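Local atomic coordinates of GDSL-like protein (Roseburia intestinalis L1-82, PDB entry 6HH9), a protein that probably acts as an acetylxylan esterase of the GDSL-like (SGNH) family, removing acetyl groups from xylan, and binds beta-D-mannopyranose. Residues 141-146 with 168-173; 299-304 with 319-324. All coordinates share one frame; numbering follows the deposited sequence.

Interaction 1 (141-146 with 168-173). With BMA (beta-D-mannopyranose), chain E.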
loop_
_atom_site.group_PDB
_atom_site.type_symbol
_atom_site.label_atom_id
_atom_site.label_comp_id
_atom_site.label_asym_id
_atom_site.label_seq_id
_atom_site.Cartn_x
_atom_site.Cartn_y
_atom_site.Cartn_z
ATOM N N HIS A 141 -4.277 3.594 -11.117
ATOM C CA HIS A 141 -2.972 4.197 -11.315
ATOM C C HIS A 141 -3.081 5.717 -11.229
ATOM O O HIS A 141 -3.509 6.368 -12.164
ATOM C CB HIS A 141 -2.376 3.803 -12.672
ATOM C CG HIS A 141 -2.419 2.344 -12.961
ATOM N ND1 HIS A 141 -1.683 1.435 -12.229
ATOM C CD2 HIS A 141 -3.067 1.645 -13.927
ATOM C CE1 HIS A 141 -1.901 0.220 -12.711
ATOM N NE2 HIS A 141 -2.743 0.320 -13.764
ATOM N N ASN A 142 -2.650 6.289 -10.102
ATOM C CA ASN A 142 -2.513 7.726 -10.022
ATOM C C ASN A 142 -1.256 8.130 -10.820
ATOM O O ASN A 142 -0.573 7.287 -11.426
ATOM C CB ASN A 142 -2.570 8.198 -8.571
ATOM C CG ASN A 142 -3.988 8.363 -8.051
ATOM O OD1 ASN A 142 -4.783 9.141 -8.596
ATOM N ND2 ASN A 142 -4.310 7.653 -6.978
ATOM N N VAL A 143 -0.982 9.437 -10.860
ATOM C CA VAL A 143 0.119 10.000 -11.609
ATOM C C VAL A 143 0.669 11.215 -10.852
ATOM O O VAL A 143 -0.084 11.923 -10.171
ATOM C CB VAL A 143 -0.336 10.366 -13.035
ATOM C CG1 VAL A 143 -1.454 11.398 -13.039
ATOM C CG2 VAL A 143 0.829 10.824 -13.887
ATOM N N PHE A 144 1.983 11.421 -10.982
ATOM C CA PHE A 144 2.671 12.633 -10.543
ATOM C C PHE A 144 2.409 13.750 -11.562
ATOM O O PHE A 144 2.784 13.618 -12.719
ATOM C CB PHE A 144 4.180 12.381 -10.441
ATOM C CG PHE A 144 4.629 11.698 -9.181
ATOM C CD1 PHE A 144 4.935 12.432 -8.048
ATOM C CD2 PHE A 144 4.754 10.319 -9.134
ATOM C CE1 PHE A 144 5.338 11.798 -6.886
ATOM C CE2 PHE A 144 5.169 9.682 -7.976
ATOM C CZ PHE A 144 5.460 10.422 -6.856
ATOM N N TYR A 145 1.788 14.849 -11.124
ATOM C CA TYR A 145 1.346 15.926 -12.031
ATOM C C TYR A 145 2.498 16.905 -12.346
ATOM O O TYR A 145 2.374 17.734 -13.272
ATOM C CB TYR A 145 0.122 16.605 -11.417
ATOM C CG TYR A 145 -1.096 15.720 -11.420
ATOM C CD1 TYR A 145 -1.687 15.353 -12.615
ATOM C CD2 TYR A 145 -1.636 15.219 -10.247
ATOM C CE1 TYR A 145 -2.789 14.520 -12.658
ATOM C CE2 TYR A 145 -2.750 14.395 -10.268
ATOM C CZ TYR A 145 -3.324 14.041 -11.480
ATOM O OH TYR A 145 -4.397 13.205 -11.547
ATOM N N ASN A 146 3.612 16.812 -11.598
ATOM C CA ASN A 146 4.829 17.597 -11.879
ATOM C C ASN A 146 5.501 17.111 -13.167
ATOM O O ASN A 146 5.979 17.933 -13.921
ATOM C CB ASN A 146 5.831 17.614 -10.716
ATOM C CG ASN A 146 6.191 16.248 -10.170
ATOM O OD1 ASN A 146 5.330 15.518 -9.700
ATOM N ND2 ASN A 146 7.466 15.902 -10.196
ATOM N N SER A 168 -6.395 4.541 -15.094
ATOM C CA SER A 168 -5.224 5.397 -14.958
ATOM C C SER A 168 -5.606 6.874 -15.096
ATOM O O SER A 168 -6.352 7.265 -15.993
ATOM C CB SER A 168 -4.195 5.012 -15.974
ATOM O OG SER A 168 -3.115 5.923 -15.957
ATOM N N MET A 169 -5.055 7.688 -14.198
ATOM C CA MET A 169 -5.131 9.120 -14.281
ATOM C C MET A 169 -3.998 9.644 -15.167
ATOM O O MET A 169 -4.016 10.813 -15.580
ATOM C CB MET A 169 -5.025 9.757 -12.892
ATOM C CG MET A 169 -6.052 9.213 -11.905
ATOM S SD MET A 169 -7.742 9.176 -12.524
ATOM C CE MET A 169 -8.044 7.451 -12.157
ATOM N N GLN A 170 -3.002 8.794 -15.429
ATOM C CA GLN A 170 -1.854 9.179 -16.222
ATOM C C GLN A 170 -2.280 9.408 -17.680
ATOM O O GLN A 170 -1.614 10.143 -18.407
ATOM C CB GLN A 170 -0.755 8.119 -16.138
ATOM C CG GLN A 170 0.580 8.559 -16.730
ATOM C CD GLN A 170 1.596 7.444 -16.734
ATOM O OE1 GLN A 170 1.374 6.385 -17.317
ATOM N NE2 GLN A 170 2.735 7.682 -16.096
ATOM N N SER A 171 -3.374 8.772 -18.113
ATOM C CA SER A 171 -3.802 8.852 -19.507
ATOM C C SER A 171 -5.157 9.564 -19.631
ATOM O O SER A 171 -5.806 9.519 -20.697
ATOM C CB SER A 171 -3.829 7.487 -20.130
ATOM O OG SER A 171 -4.784 6.663 -19.488
ATOM N N THR A 172 -5.558 10.265 -18.562
ATOM C CA THR A 172 -6.800 10.994 -18.546
ATOM C C THR A 172 -6.588 12.406 -17.996
ATOM O O THR A 172 -6.860 13.381 -18.698
ATOM C CB THR A 172 -7.859 10.255 -17.727
ATOM O OG1 THR A 172 -7.253 9.973 -16.469
ATOM C CG2 THR A 172 -8.329 8.986 -18.398
ATOM N N ILE A 173 -6.155 12.504 -16.737
ATOM C CA ILE A 173 -6.053 13.789 -16.057
ATOM C C ILE A 173 -4.746 14.490 -16.474
ATOM O O ILE A 173 -4.769 15.675 -16.802
ATOM C CB ILE A 173 -6.177 13.631 -14.530
ATOM C CG1 ILE A 173 -7.458 12.894 -14.131
ATOM C CG2 ILE A 173 -6.074 14.986 -13.854
ATOM C CD1 ILE A 173 -7.709 12.800 -12.637
HETATM C C1 BMA E . 6.838 11.645 -1.858
HETATM C C2 BMA E . 8.262 12.137 -2.073
HETATM C C3 BMA E . 8.791 11.948 -3.499
HETATM C C4 BMA E . 8.573 10.510 -3.962
HETATM C C5 BMA E . 7.163 10.015 -3.593
HETATM C C6 BMA E . 7.112 8.495 -3.777
HETATM O O2 BMA E . 9.099 11.409 -1.177
HETATM O O3 BMA E . 10.206 12.240 -3.515
HETATM O O4 BMA E . 8.827 10.333 -5.383
HETATM O O5 BMA E . 6.736 10.282 -2.250
HETATM O O6 BMA E . 7.339 7.868 -2.524
#
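Tyr145 and Ile173 meet at an angle, the methyl CG2 of Ile173 lying 3.4 Å from Tyr145 OH and 3.5 Å from Tyr145 CE1. Because CG2 stands anti to its own backbone N, it reaches the hydroxyl end of the ring. Val143 meets Gln170 nearly at right angles: its CG2 rests 3.6 Å from Gln170 CG, on the aliphatic part of an extended chain whose amide is held by Gly148 O. Val143 CG1 sits 3.9 Å from Met169 CB. Asn142 and Met169 run side by side, OD1 touching Met169 CG at 3.5 Å, with the amide nitrogen of Asn142 given to Glu106. Phe144 turns its ring edge to the mannose, CZ lying 3.7 Å from mannose C5, which is in the ring plane. At the strand ends, Ser168 CB lies at the edge of the His141 ring, whose ND1 is hydrogen-bonded to Ser108 OG. A nearly straight bond (172°) from Met169 N to His141 O, 2.9 Å, continues the parallel pairing, and Ser168 OG, bonded also to Gln152, closes an ST turn by accepting from Gln170 N. Two neighbouring parallel strands thus pass into loops that pack together, as in the alpha/beta/alpha fold of SGNH hydrolases.

Interaction 2 (299-304 with 319-324). With BMA (beta-D-mannopyranose), chain E.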
loop_
_atom_site.group_PDB
_atom_site.type_symbol
_atom_site.label_atom_id
_atom_site.label_comp_id
_atom_site.label_asym_id
_atom_site.label_seq_id
_atom_site.Cartn_x
_atom_site.Cartn_y
_atom_site.Cartn_z
ATOM N N LEU A 299 13.966 16.566 14.308
ATOM C CA LEU A 299 15.395 16.268 14.391
ATOM C C LEU A 299 15.979 16.857 15.672
ATOM O O LEU A 299 15.388 17.751 16.269
ATOM C CB LEU A 299 16.086 16.867 13.160
ATOM C CG LEU A 299 15.548 16.399 11.810
ATOM C CD1 LEU A 299 16.296 17.080 10.665
ATOM C CD2 LEU A 299 15.621 14.879 11.699
ATOM N N PRO A 300 17.126 16.325 16.117
ATOM C CA PRO A 300 17.724 15.098 15.614
ATOM C C PRO A 300 17.071 13.858 16.241
ATOM O O PRO A 300 16.232 13.982 17.124
ATOM C CB PRO A 300 19.188 15.211 16.055
ATOM C CG PRO A 300 19.076 15.850 17.406
ATOM C CD PRO A 300 17.778 16.644 17.386
ATOM N N ALA A 301 17.479 12.682 15.773
ATOM C CA ALA A 301 16.939 11.410 16.240
ATOM C C ALA A 301 18.022 10.335 16.148
ATOM O O ALA A 301 19.064 10.535 15.527
ATOM C CB ALA A 301 15.704 11.052 15.447
ATOM N N PRO A 302 17.840 9.178 16.815
ATOM C CA PRO A 302 18.846 8.115 16.782
ATOM C C PRO A 302 19.128 7.514 15.399
ATOM O O PRO A 302 18.344 7.657 14.474
ATOM C CB PRO A 302 18.248 7.030 17.689
ATOM C CG PRO A 302 17.325 7.804 18.612
ATOM C CD PRO A 302 16.726 8.887 17.733
ATOM N N VAL A 303 20.276 6.851 15.291
ATOM C CA VAL A 303 20.595 6.033 14.140
ATOM C C VAL A 303 20.816 4.603 14.626
ATOM O O VAL A 303 21.470 4.394 15.650
ATOM C CB VAL A 303 21.841 6.563 13.420
ATOM C CG1 VAL A 303 22.270 5.642 12.294
ATOM C CG2 VAL A 303 21.627 7.995 12.941
ATOM N N ALA A 304 20.242 3.635 13.913
ATOM C CA ALA A 304 20.406 2.240 14.264
ATOM C C ALA A 304 21.052 1.520 13.091
ATOM O O ALA A 304 21.066 2.048 11.984
ATOM C CB ALA A 304 19.065 1.633 14.600
ATOM N N ASP A 319 18.664 5.280 9.459
ATOM C CA ASP A 319 18.787 6.641 9.948
ATOM C C ASP A 319 17.379 7.221 10.131
ATOM O O ASP A 319 16.669 7.447 9.164
ATOM C CB ASP A 319 19.646 7.471 8.992
ATOM C CG ASP A 319 20.031 8.829 9.538
ATOM O OD1 ASP A 319 19.444 9.241 10.573
ATOM O OD2 ASP A 319 20.931 9.456 8.941
ATOM N N ALA A 320 16.994 7.472 11.385
ATOM C CA ALA A 320 15.697 8.070 11.709
ATOM C C ALA A 320 15.702 9.593 11.516
ATOM O O ALA A 320 14.716 10.231 11.841
ATOM C CB ALA A 320 15.323 7.721 13.126
ATOM N N ASN A 321 16.804 10.173 11.029
ATOM C CA ASN A 321 16.885 11.618 10.722
ATOM C C ASN A 321 16.414 11.837 9.281
ATOM O O ASN A 321 17.178 11.667 8.308
ATOM C CB ASN A 321 18.287 12.206 10.944
ATOM C CG ASN A 321 18.745 12.114 12.382
ATOM O OD1 ASN A 321 18.359 12.947 13.202
ATOM N ND2 ASN A 321 19.554 11.110 12.697
ATOM N N PHE A 322 15.136 12.200 9.145
ATOM C CA PHE A 322 14.526 12.271 7.828
ATOM C C PHE A 322 15.115 13.497 7.133
ATOM O O PHE A 322 15.327 14.514 7.766
ATOM C CB PHE A 322 12.998 12.269 7.963
ATOM C CG PHE A 322 12.193 11.974 6.721
ATOM C CD1 PHE A 322 12.734 11.304 5.638
ATOM C CD2 PHE A 322 10.867 12.356 6.648
ATOM C CE1 PHE A 322 11.972 11.035 4.510
ATOM C CE2 PHE A 322 10.105 12.086 5.521
ATOM C CZ PHE A 322 10.657 11.420 4.454
ATOM N N ASP A 323 15.411 13.362 5.839
ATOM C CA ASP A 323 15.958 14.454 5.042
ATOM C C ASP A 323 14.829 15.141 4.252
ATOM O O ASP A 323 15.116 16.026 3.436
ATOM C CB ASP A 323 17.106 13.959 4.153
ATOM C CG ASP A 323 16.748 12.830 3.192
ATOM O OD1 ASP A 323 15.709 12.166 3.411
ATOM O OD2 ASP A 323 17.523 12.619 2.231
ATOM N N GLU A 324 13.562 14.763 4.505
ATOM C CA GLU A 324 12.394 15.403 3.859
ATOM C C GLU A 324 11.602 16.102 4.956
ATOM O O GLU A 324 11.846 15.822 6.116
ATOM C CB GLU A 324 11.555 14.380 3.088
ATOM C CG GLU A 324 12.285 13.754 1.918
ATOM C CD GLU A 324 11.501 12.721 1.115
ATOM O OE1 GLU A 324 10.290 12.948 0.864
ATOM O OE2 GLU A 324 12.117 11.703 0.707
HETATM C C1 BMA E . 6.838 11.645 -1.858
HETATM C C2 BMA E . 8.262 12.137 -2.073
HETATM C C3 BMA E . 8.791 11.948 -3.499
HETATM C C4 BMA E . 8.573 10.510 -3.962
HETATM C C5 BMA E . 7.163 10.015 -3.593
HETATM C C6 BMA E . 7.112 8.495 -3.777
HETATM O O2 BMA E . 9.099 11.409 -1.177
HETATM O O3 BMA E . 10.206 12.240 -3.515
HETATM O O4 BMA E . 8.827 10.333 -5.383
HETATM O O5 BMA E . 6.736 10.282 -2.250
HETATM O O6 BMA E . 7.339 7.868 -2.524
#
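The amide of Asn321 meets the backbone of Ala301 with both of its polar atoms, and these hydrogen bonds form the polar centre of the contact. Asn321 OD1 accepts from Ala301 N at 2.7 Å, and Asn321 ND2 returns a bond of 2.9 Å to Ala301 O. Neither is straight: the angles at the hydrogen are 139° and 138°, and ND2 approaches Ala301 O from above the carbonyl plane. With chi1 at -62°, the amide carbon of Asn321 lies beside its own backbone N, which brings the group across to the other segment.

Between the backbones, a weak bond from Ala320 N to Pro302 O adds a third link, next to Val303 and Asp319, a non-hydrogen-bonded antiparallel pair at the edge of the sheet.

Asp319 OD1 takes two donors from Asn321: the backbone N, met from above the carboxylate plane in an Asx turn, and ND2 at 2.8 Å on the syn lone pair. The other carboxylate oxygen of Asp319 forms a salt bridge with Arg317.

Van der Waals contacts accompany these bonds. Leu299 CD2 leans on Asn321 CA at 3.6 Å, while the methyl CG2 of Val303 lies against polar atoms, 3.5 Å from Asp319 OD1 and near Asn321 ND2. The methyls of Ala301 and Ala320 face each other, and Phe361 of strand 361-370 touches Ala320.

Contact with sugar is made at the far end of 319-324, where Glu324 OE1 accepts from O2 of the mannose at 2.8 Å and also from Trp326 NE1. Pro302 has no N-H to return the bond from Ala320; the Asn321 amide pairs with Ala301 next to it, and Asp319, engaging both nitrogens of Asn321, limits rotation of that amide.

How the interactions relate
Interaction 1 is almost wholly buried, whereas interaction 2 is only partly buried. They hold different elements: 141-146 and 168-173 extend neighbouring parallel strands of the mixed sheet in the GDSL-like family region, while 299-304 and 319-324 join antiparallel strands of a separate sheet later in the chain, at the end of its outermost strand 316-319. Their chemistry differs accordingly. The first crosses by one backbone bond and mostly van der Waals contact between side chains; the second relies chiefly on a side-chain amide steadied by a carboxylate. Although their centres are 32 Å apart, both reach one mannose unit, through Phe144 by contact and Glu324 by hydrogen bond, which places sugar between the two regions.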